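Local coordinates for protein cyclic GMP-AMP synthase-like receptor (Tribolium castaneum, PDB 7LT2) that senses double-stranded RNA in the cytoplasm and, in response, joins ATP and GTP into cyclic GMP-AMP as a signal of innate antiviral immunity, at residues 30-35 with 179-184; 52-57 with 244-249; 68-73 with 191-196. All coordinates share one frame; numbering follows the deposited sequence.

Contact 1 of 3, residues 30-35 with 179-184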
loop_
_atom_site.group_PDB
_atom_site.type_symbol
_atom_site.label_atom_id
_atom_site.label_comp_id
_atom_site.label_asym_id
_atom_site.label_seq_id
_atom_site.Cartn_x
_atom_site.Cartn_y
_atom_site.Cartn_z
ATOM N N SER A 30 6.282 -15.462 -6.663
ATOM C CA SER A 30 6.548 -16.385 -7.761
ATOM C C SER A 30 5.316 -16.570 -8.641
ATOM O O SER A 30 5.420 -16.579 -9.875
ATOM C CB SER A 30 7.031 -17.728 -7.208
ATOM O OG SER A 30 7.427 -18.599 -8.257
ATOM N N VAL A 31 4.137 -16.713 -8.035
ATOM C CA VAL A 31 2.904 -16.777 -8.820
ATOM C C VAL A 31 2.765 -15.540 -9.701
ATOM O O VAL A 31 2.449 -15.634 -10.893
ATOM C CB VAL A 31 1.685 -16.944 -7.898
ATOM C CG1 VAL A 31 0.396 -16.662 -8.662
ATOM C CG2 VAL A 31 1.669 -18.344 -7.303
ATOM N N LEU A 32 3.015 -14.359 -9.126
ATOM C CA LEU A 32 2.824 -13.124 -9.879
ATOM C C LEU A 32 3.878 -12.944 -10.973
ATOM O O LEU A 32 3.563 -12.395 -12.036
ATOM C CB LEU A 32 2.812 -11.930 -8.923
ATOM C CG LEU A 32 1.630 -11.933 -7.944
ATOM C CD1 LEU A 32 1.855 -10.901 -6.832
ATOM C CD2 LEU A 32 0.313 -11.667 -8.672
ATOM N N ARG A 33 5.117 -13.403 -10.754
ATOM C CA ARG A 33 6.098 -13.348 -11.838
ATOM C C ARG A 33 5.659 -14.211 -13.015
ATOM O O ARG A 33 5.799 -13.808 -14.178
ATOM C CB ARG A 33 7.481 -13.774 -11.342
ATOM C CG ARG A 33 8.292 -12.643 -10.728
ATOM C CD ARG A 33 9.752 -13.039 -10.548
ATOM N NE ARG A 33 9.891 -14.094 -9.554
ATOM C CZ ARG A 33 10.030 -13.881 -8.253
ATOM N NH1 ARG A 33 10.099 -12.657 -7.756
ATOM N NH2 ARG A 33 10.102 -14.922 -7.430
ATOM N N THR A 34 5.122 -15.400 -12.735
ATOM C CA THR A 34 4.588 -16.233 -13.809
ATOM C C THR A 34 3.484 -15.506 -14.565
ATOM O O THR A 34 3.441 -15.535 -15.801
ATOM C CB THR A 34 4.061 -17.554 -13.248
ATOM O OG1 THR A 34 5.107 -18.226 -12.535
ATOM C CG2 THR A 34 3.572 -18.454 -14.380
ATOM N N PHE A 35 2.591 -14.832 -13.839
ATOM C CA PHE A 35 1.496 -14.128 -14.495
ATOM C C PHE A 35 2.004 -12.951 -15.323
ATOM O O PHE A 35 1.547 -12.739 -16.453
ATOM C CB PHE A 35 0.475 -13.661 -13.453
ATOM C CG PHE A 35 -0.808 -13.163 -14.057
ATOM C CD1 PHE A 35 -1.857 -14.030 -14.302
ATOM C CD2 PHE A 35 -0.952 -11.833 -14.399
ATOM C CE1 PHE A 35 -3.034 -13.572 -14.869
ATOM C CE2 PHE A 35 -2.119 -11.370 -14.965
ATOM C CZ PHE A 35 -3.161 -12.246 -15.202
ATOM N N LEU A 179 -6.671 -10.552 -8.286
ATOM C CA LEU A 179 -6.382 -11.979 -8.351
ATOM C C LEU A 179 -6.455 -12.561 -6.946
ATOM O O LEU A 179 -5.691 -12.156 -6.064
ATOM C CB LEU A 179 -5.001 -12.245 -8.949
ATOM C CG LEU A 179 -4.711 -11.723 -10.357
ATOM C CD1 LEU A 179 -3.343 -12.231 -10.851
ATOM C CD2 LEU A 179 -5.809 -12.093 -11.340
ATOM N N GLY A 180 -7.364 -13.510 -6.741
ATOM C CA GLY A 180 -7.382 -14.273 -5.506
ATOM C C GLY A 180 -6.508 -15.507 -5.633
ATOM O O GLY A 180 -6.791 -16.382 -6.453
ATOM N N ILE A 181 -5.442 -15.598 -4.843
ATOM C CA ILE A 181 -4.447 -16.657 -4.992
ATOM C C ILE A 181 -4.607 -17.649 -3.848
ATOM O O ILE A 181 -4.600 -17.260 -2.674
ATOM C CB ILE A 181 -3.022 -16.079 -5.041
ATOM C CG1 ILE A 181 -2.899 -15.118 -6.230
ATOM C CG2 ILE A 181 -1.992 -17.206 -5.144
ATOM C CD1 ILE A 181 -1.597 -14.344 -6.285
ATOM N N SER A 182 -4.750 -18.928 -4.192
ATOM C CA SER A 182 -4.926 -20.000 -3.218
ATOM C C SER A 182 -3.984 -21.153 -3.534
ATOM O O SER A 182 -3.537 -21.326 -4.670
ATOM C CB SER A 182 -6.371 -20.527 -3.208
ATOM O OG SER A 182 -7.308 -19.507 -2.909
ATOM N N HIS A 183 -3.687 -21.953 -2.512
ATOM C CA HIS A 183 -3.073 -23.251 -2.758
ATOM C C HIS A 183 -4.032 -24.121 -3.564
ATOM O O HIS A 183 -5.255 -24.012 -3.433
ATOM C CB HIS A 183 -2.733 -23.948 -1.438
ATOM C CG HIS A 183 -1.710 -23.227 -0.618
ATOM N ND1 HIS A 183 -0.356 -23.387 -0.810
ATOM C CD2 HIS A 183 -1.844 -22.342 0.398
ATOM C CE1 HIS A 183 0.302 -22.625 0.047
ATOM N NE2 HIS A 183 -0.578 -21.982 0.792
ATOM N N SER A 184 -3.473 -24.993 -4.412
ATOM C CA SER A 184 -4.321 -25.935 -5.138
ATOM C C SER A 184 -5.073 -26.864 -4.194
ATOM O O SER A 184 -6.108 -27.419 -4.583
ATOM C CB SER A 184 -3.492 -26.758 -6.129
ATOM O OG SER A 184 -2.626 -27.652 -5.452
#
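The ring of Phe35 is the flat group that carries this contact, and Leu179 covers one of its faces: methyl CD1 sits over the centre, 4.0 Å from the ring centroid and only 5° off the ring normal, a clear CH-pi contact. The rest of the ring's surroundings include Val142, Thr145 and Leu146 of helix 131-147, which makes Phe35 a wedge between that helix and the sheet. The motif is a helix packed on a β-sheet. Helix 18-42 lies against strand 177-183 of the mixed sheet in the nucleotidyltransferase fold, with the axes of the two short segments 11.0 Å apart at their closest, a separation bridged by side chains alone.

Val31 and Phe35 are one helical turn apart and both aim at the strand, while Leu179 and Ile181, two residues apart on an extended chain, project from the same side of it. In Phe35, CG is anti to the backbone N (chi1 -169°), and the ring meets Leu179 tip to tip. Val31 stands where the backbones come nearer, its CA 8.3 Å from CA of Ile181, and a short branched residue is enough there. Ile181 suits a strand through its β-branch, yet its longer arm still carries CD1 out to the helix. Leu32 starts off to one side, but its far end brings methyl CD2 up to both strand residues, 4.3 Å from CD1 of Leu179. All five residues are buried and apolar, so the joint rests on dispersion and the exclusion of water. Beside Ile181 lies Val192 of the neighbouring strand 188-200, and Val31 also rests on Phe166 and Ile168. CD1 of Ile181 touches two consecutive helix residues: Val31 CG1 at 3.9 Å and Leu32 CD2 at 4.1 Å.

Contact 2 of 3, residues 52-57 with 244-249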
loop_
_atom_site.group_PDB
_atom_site.type_symbol
_atom_site.label_atom_id
_atom_site.label_comp_id
_atom_site.label_asym_id
_atom_site.label_seq_id
_atom_site.Cartn_x
_atom_site.Cartn_y
_atom_site.Cartn_z
ATOM N N ARG A 52 9.342 -2.743 -13.705
ATOM C CA ARG A 52 9.444 -3.537 -12.482
ATOM C C ARG A 52 8.114 -3.439 -11.749
ATOM O O ARG A 52 7.214 -2.695 -12.152
ATOM C CB ARG A 52 10.592 -3.050 -11.599
ATOM C CG ARG A 52 10.393 -1.642 -11.049
ATOM C CD ARG A 52 11.630 -1.152 -10.320
ATOM N NE ARG A 52 11.585 0.276 -10.030
ATOM C CZ ARG A 52 11.194 0.793 -8.874
ATOM N NH1 ARG A 52 10.763 0.028 -7.885
ATOM N NH2 ARG A 52 11.236 2.110 -8.705
ATOM N N VAL A 53 7.998 -4.191 -10.658
ATOM C CA VAL A 53 6.826 -4.130 -9.792
ATOM C C VAL A 53 7.254 -3.629 -8.419
ATOM O O VAL A 53 8.407 -3.789 -8.000
ATOM C CB VAL A 53 6.099 -5.491 -9.669
ATOM C CG1 VAL A 53 5.644 -5.991 -11.036
ATOM C CG2 VAL A 53 6.981 -6.539 -8.968
ATOM N N PHE A 54 6.306 -3.004 -7.725
ATOM C CA PHE A 54 6.454 -2.629 -6.327
ATOM C C PHE A 54 5.315 -3.279 -5.561
ATOM O O PHE A 54 4.161 -3.217 -5.995
ATOM C CB PHE A 54 6.429 -1.106 -6.147
ATOM C CG PHE A 54 6.473 -0.663 -4.713
ATOM C CD1 PHE A 54 7.683 -0.591 -4.031
ATOM C CD2 PHE A 54 5.307 -0.330 -4.041
ATOM C CE1 PHE A 54 7.726 -0.185 -2.707
ATOM C CE2 PHE A 54 5.346 0.074 -2.714
ATOM C CZ PHE A 54 6.561 0.145 -2.051
ATOM N N TYR A 55 5.636 -3.913 -4.434
ATOM C CA TYR A 55 4.627 -4.588 -3.625
ATOM C C TYR A 55 4.146 -3.602 -2.565
ATOM O O TYR A 55 4.895 -3.251 -1.652
ATOM C CB TYR A 55 5.195 -5.861 -3.001
ATOM C CG TYR A 55 5.857 -6.796 -3.996
ATOM C CD1 TYR A 55 5.111 -7.484 -4.943
ATOM C CD2 TYR A 55 7.230 -7.000 -3.974
ATOM C CE1 TYR A 55 5.721 -8.348 -5.856
ATOM C CE2 TYR A 55 7.847 -7.858 -4.871
ATOM C CZ TYR A 55 7.091 -8.527 -5.816
ATOM O OH TYR A 55 7.713 -9.377 -6.709
ATOM N N GLY A 56 2.909 -3.131 -2.706
ATOM C CA GLY A 56 2.392 -2.048 -1.892
ATOM C C GLY A 56 1.418 -2.550 -0.843
ATOM O O GLY A 56 0.709 -3.533 -1.057
ATOM N N GLY A 57 1.384 -1.865 0.292
ATOM C CA GLY A 57 0.377 -2.118 1.307
ATOM C C GLY A 57 0.999 -2.407 2.662
ATOM O O GLY A 57 2.207 -2.517 2.819
ATOM N N PHE A 244 4.831 7.721 -2.962
ATOM C CA PHE A 244 6.158 7.757 -2.371
ATOM C C PHE A 244 6.338 6.602 -1.389
ATOM O O PHE A 244 7.104 6.702 -0.425
ATOM C CB PHE A 244 6.395 9.109 -1.701
ATOM C CG PHE A 244 6.243 10.283 -2.641
ATOM C CD1 PHE A 244 7.134 10.465 -3.685
ATOM C CD2 PHE A 244 5.208 11.193 -2.485
ATOM C CE1 PHE A 244 7.001 11.537 -4.561
ATOM C CE2 PHE A 244 5.068 12.269 -3.350
ATOM C CZ PHE A 244 5.969 12.441 -4.392
ATOM N N GLN A 245 5.629 5.494 -1.642
ATOM C CA GLN A 245 5.645 4.353 -0.730
ATOM C C GLN A 245 7.018 3.703 -0.639
ATOM O O GLN A 245 7.347 3.106 0.391
ATOM C CB GLN A 245 4.630 3.301 -1.171
ATOM C CG GLN A 245 3.183 3.741 -1.147
ATOM C CD GLN A 245 2.283 2.699 -1.780
ATOM O OE1 GLN A 245 1.796 1.792 -1.102
ATOM N NE2 GLN A 245 2.075 2.809 -3.093
ATOM N N GLU A 246 7.818 3.766 -1.705
ATOM C CA GLU A 246 9.152 3.186 -1.615
ATOM C C GLU A 246 10.009 3.959 -0.622
ATOM O O GLU A 246 10.753 3.359 0.164
ATOM C CB GLU A 246 9.814 3.143 -2.994
ATOM C CG GLU A 246 10.996 2.174 -3.052
ATOM C CD GLU A 246 11.110 1.463 -4.389
ATOM O OE1 GLU A 246 10.596 1.994 -5.394
ATOM O OE2 GLU A 246 11.712 0.370 -4.431
ATOM N N GLN A 247 9.886 5.289 -0.616
ATOM C CA GLN A 247 10.615 6.108 0.348
ATOM C C GLN A 247 10.038 5.970 1.754
ATOM O O GLN A 247 10.792 5.933 2.734
ATOM C CB GLN A 247 10.597 7.570 -0.094
ATOM C CG GLN A 247 11.452 7.850 -1.329
ATOM C CD GLN A 247 10.756 7.495 -2.632
ATOM O OE1 GLN A 247 9.535 7.311 -2.673
ATOM N NE2 GLN A 247 11.532 7.404 -3.706
ATOM N N GLU A 248 8.707 5.904 1.874
ATOM C CA GLU A 248 8.093 5.703 3.187
ATOM C C GLU A 248 8.563 4.402 3.825
ATOM O O GLU A 248 8.769 4.336 5.045
ATOM C CB GLU A 248 6.566 5.706 3.066
ATOM C CG GLU A 248 5.966 7.062 2.747
ATOM C CD GLU A 248 4.474 6.997 2.453
ATOM O OE1 GLU A 248 3.854 5.943 2.706
ATOM O OE2 GLU A 248 3.918 8.008 1.981
ATOM N N ARG A 249 8.724 3.351 3.021
ATOM C CA ARG A 249 9.147 2.065 3.564
ATOM C C ARG A 249 10.550 2.148 4.158
ATOM O O ARG A 249 10.842 1.492 5.164
ATOM C CB ARG A 249 9.078 0.991 2.475
ATOM C CG ARG A 249 9.321 -0.421 2.991
ATOM C CD ARG A 249 8.855 -1.454 1.989
ATOM N NE ARG A 249 7.410 -1.412 1.789
ATOM C CZ ARG A 249 6.783 -1.988 0.772
ATOM N NH1 ARG A 249 7.445 -2.662 -0.153
ATOM N NH2 ARG A 249 5.459 -1.878 0.678
HETATM O O HOH W 1 3.168 0.323 1.078
#
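Phe54 reaches from its strand toward helix 245-251, and its ring meets three helix residues in turn. From CB, with CG anti to the backbone N (chi1 176°), one rim leads through CD1, 4.0 Å from CD of Glu246, to CE1, which lies 3.8 Å from CA of the same residue. On the other rim CE2 touches CB of Gln245 at 3.6 Å. The tip, CZ, lies 3.3 Å above the guanidinium plane of Arg249, offset toward its rim, the two planes being 15° apart. Arginine suits this place because the edge of its flat guanidinium can bond while its face packs: NH1 and NH2 grip the carbonyl O of Tyr55 end-on, at 3.0 and 2.8 Å, and NE pairs with Asp61. In the nucleotidyltransferase fold this strand ends at Gly56, which with Gly57 and Ser58, a probable ATP ligand, forms the family's Gly-Gly-Ser motif; the backbone angles of Gly57 call for glycine. Water 1 joins Gly57 N to OE1 of Gln245, whose NE2 is held by Ser243. Farther back, Arg52, also salt-bridged to Glu221, sends NH1 to the syn lone pair of Glu246 OE1 at 3.2 Å.

Contact 3 of 3, residues 68-73 with 191-196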
loop_
_atom_site.group_PDB
_atom_site.type_symbol
_atom_site.label_atom_id
_atom_site.label_comp_id
_atom_site.label_asym_id
_atom_site.label_seq_id
_atom_site.Cartn_x
_atom_site.Cartn_y
_atom_site.Cartn_z
ATOM N N PRO A 68 -3.013 -11.249 7.150
ATOM C CA PRO A 68 -3.001 -10.456 5.916
ATOM C C PRO A 68 -4.008 -10.995 4.917
ATOM O O PRO A 68 -4.263 -12.199 4.840
ATOM C CB PRO A 68 -1.561 -10.604 5.404
ATOM C CG PRO A 68 -1.035 -11.830 6.051
ATOM C CD PRO A 68 -1.766 -12.002 7.359
ATOM N N GLU A 69 -4.605 -10.073 4.158
ATOM C CA GLU A 69 -5.696 -10.435 3.262
ATOM C C GLU A 69 -5.476 -9.966 1.829
ATOM O O GLU A 69 -5.948 -10.625 0.895
ATOM C CB GLU A 69 -7.017 -9.884 3.799
ATOM C CG GLU A 69 -7.566 -10.722 4.943
ATOM C CD GLU A 69 -8.622 -10.004 5.749
ATOM O OE1 GLU A 69 -8.601 -8.757 5.784
ATOM O OE2 GLU A 69 -9.473 -10.692 6.351
ATOM N N GLU A 70 -4.762 -8.856 1.634
ATOM C CA GLU A 70 -4.567 -8.334 0.283
ATOM C C GLU A 70 -3.327 -7.454 0.235
ATOM O O GLU A 70 -2.855 -6.958 1.259
ATOM C CB GLU A 70 -5.785 -7.534 -0.187
ATOM C CG GLU A 70 -6.099 -6.335 0.695
ATOM C CD GLU A 70 -7.170 -5.443 0.104
ATOM O OE1 GLU A 70 -7.093 -5.149 -1.109
ATOM O OE2 GLU A 70 -8.082 -5.035 0.852
ATOM N N PHE A 71 -2.807 -7.263 -0.978
ATOM C CA PHE A 71 -1.847 -6.199 -1.241
ATOM C C PHE A 71 -1.982 -5.767 -2.695
ATOM O O PHE A 71 -2.712 -6.373 -3.484
ATOM C CB PHE A 71 -0.399 -6.609 -0.904
ATOM C CG PHE A 71 0.184 -7.672 -1.800
ATOM C CD1 PHE A 71 0.014 -9.014 -1.502
ATOM C CD2 PHE A 71 0.947 -7.327 -2.905
ATOM C CE1 PHE A 71 0.571 -9.997 -2.305
ATOM C CE2 PHE A 71 1.504 -8.306 -3.717
ATOM C CZ PHE A 71 1.312 -9.642 -3.415
ATOM N N ASP A 72 -1.284 -4.686 -3.029
ATOM C CA ASP A 72 -1.290 -4.117 -4.372
ATOM C C ASP A 72 -0.023 -4.504 -5.120
ATOM O O ASP A 72 1.087 -4.274 -4.630
ATOM C CB ASP A 72 -1.385 -2.592 -4.324
ATOM C CG ASP A 72 -2.782 -2.093 -4.043
ATOM O OD1 ASP A 72 -3.713 -2.919 -3.906
ATOM O OD2 ASP A 72 -2.939 -0.857 -3.962
ATOM N N LEU A 73 -0.186 -5.056 -6.319
ATOM C CA LEU A 73 0.935 -5.181 -7.245
ATOM C C LEU A 73 0.966 -3.915 -8.088
ATOM O O LEU A 73 0.197 -3.771 -9.041
ATOM C CB LEU A 73 0.810 -6.424 -8.118
ATOM C CG LEU A 73 2.072 -6.690 -8.952
ATOM C CD1 LEU A 73 3.225 -7.084 -8.041
ATOM C CD2 LEU A 73 1.801 -7.763 -9.990
ATOM N N ASP A 191 -5.318 -11.917 -1.693
ATOM C CA ASP A 191 -5.792 -11.201 -2.874
ATOM C C ASP A 191 -4.740 -10.193 -3.312
ATOM O O ASP A 191 -4.058 -9.588 -2.483
ATOM C CB ASP A 191 -7.099 -10.451 -2.587
ATOM C CG ASP A 191 -8.289 -11.368 -2.391
ATOM O OD1 ASP A 191 -8.224 -12.545 -2.795
ATOM O OD2 ASP A 191 -9.312 -10.893 -1.845
ATOM N N VAL A 192 -4.616 -9.997 -4.627
ATOM C CA VAL A 192 -3.659 -9.044 -5.186
ATOM C C VAL A 192 -4.363 -8.188 -6.231
ATOM O O VAL A 192 -4.951 -8.719 -7.176
ATOM C CB VAL A 192 -2.443 -9.752 -5.817
ATOM C CG1 VAL A 192 -1.415 -8.733 -6.286
ATOM C CG2 VAL A 192 -1.809 -10.723 -4.822
ATOM N N ASP A 193 -4.288 -6.867 -6.070
ATOM C CA ASP A 193 -4.821 -5.935 -7.058
ATOM C C ASP A 193 -3.725 -5.541 -8.044
ATOM O O ASP A 193 -2.606 -5.205 -7.642
ATOM C CB ASP A 193 -5.402 -4.692 -6.380
ATOM C CG ASP A 193 -6.763 -4.949 -5.755
ATOM O OD1 ASP A 193 -7.193 -6.122 -5.703
ATOM O OD2 ASP A 193 -7.403 -3.970 -5.317
ATOM N N LEU A 194 -4.050 -5.570 -9.335
ATOM C CA LEU A 194 -3.065 -5.331 -10.391
ATOM C C LEU A 194 -3.220 -3.886 -10.853
ATOM O O LEU A 194 -4.117 -3.567 -11.632
ATOM C CB LEU A 194 -3.257 -6.322 -11.532
ATOM C CG LEU A 194 -3.372 -7.794 -11.125
ATOM C CD1 LEU A 194 -3.651 -8.661 -12.346
ATOM C CD2 LEU A 194 -2.116 -8.261 -10.406
ATOM N N VAL A 195 -2.341 -3.014 -10.363
ATOM C CA VAL A 195 -2.486 -1.565 -10.499
ATOM C C VAL A 195 -1.458 -1.052 -11.505
ATOM O O VAL A 195 -0.248 -1.134 -11.265
ATOM C CB VAL A 195 -2.313 -0.862 -9.144
ATOM C CG1 VAL A 195 -2.563 0.630 -9.279
ATOM C CG2 VAL A 195 -3.232 -1.492 -8.090
ATOM N N ALA A 196 -1.943 -0.480 -12.609
ATOM C CA ALA A 196 -1.069 0.076 -13.636
ATOM C C ALA A 196 -0.572 1.454 -13.209
ATOM O O ALA A 196 -1.374 2.378 -13.037
ATOM C CB ALA A 196 -1.817 0.169 -14.965
HETATM O O HOH W 2 -7.928 -6.673 -3.075
HETATM O O HOH W 3 -6.254 -2.034 -3.961
#
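Phe71 and Val192 lie side by side on the buried face of two parallel strands, with CE1 of the ring 3.5 Å from CG2 of the valine. Val192 CG1 comes over the ring face, 4.3 Å from its centroid, in a CH-pi contact. With CG between the backbone N and the carbonyl carbon (chi1 68°), the Phe71 ring ends up beside Val192. Next along, Leu73 CB presses on Val192 CG1 at 3.7 Å and its CD2 meets CD2 of Leu194; such apolar residues suit a surface roofed by a helix. Five backbone hydrogen bonds zip the strands together, among them the nearly straight Asp191 N to Glu69 O (175°) and the short Leu73 N to Asp193 O, 2.8 Å.

The opposite face is looser, acidic and wetter. Glu70, Asp72 and Asp193 converge there as the carboxylate triad expected, by similarity, to bind the catalytic magnesium ions, the signature of this nucleotidyltransferase fold. Their oxygens stay apart, Asp72 OD1 4.1 Å from Asp193 OD2, and two waters bridge them. Water 2 donates to Glu70 OE1 and Asp193 OD1; water 3 joins Asp72 OD1 and Asp193 OD2, 2.6 Å from the latter. Thr178 also steadies Asp193 OD1, while Asp191 turns to Lys188.

Strand 70-77 is flanked by strand 50-56 and strand 188-200 by strand 177-183, and across the apolar face lies helix 18-42, where Leu28 and Leu32 meet Phe71 and Phe35 meets Leu194.

The three contacts build one nucleotidyltransferase core: contact 3 within its sheet, contacts 1 and 2 on its two sides. Contact 3 lies in the middle, its centre 11 Å from that of contact 1 and 12 Å from that of contact 2, which are themselves 20 Å apart. Strands 50-56, 70-77, 188-200 and 177-183 are successive neighbours in one mixed sheet. Along the chain, contact 3 is nested within the loop closed by contact 2, whereas contact 1 crosses both. Distant parts of the sequence thus build an apolar side held by helix 18-42 and an acidic side, faced by helix 245-251, that probably holds the metals and nucleotides.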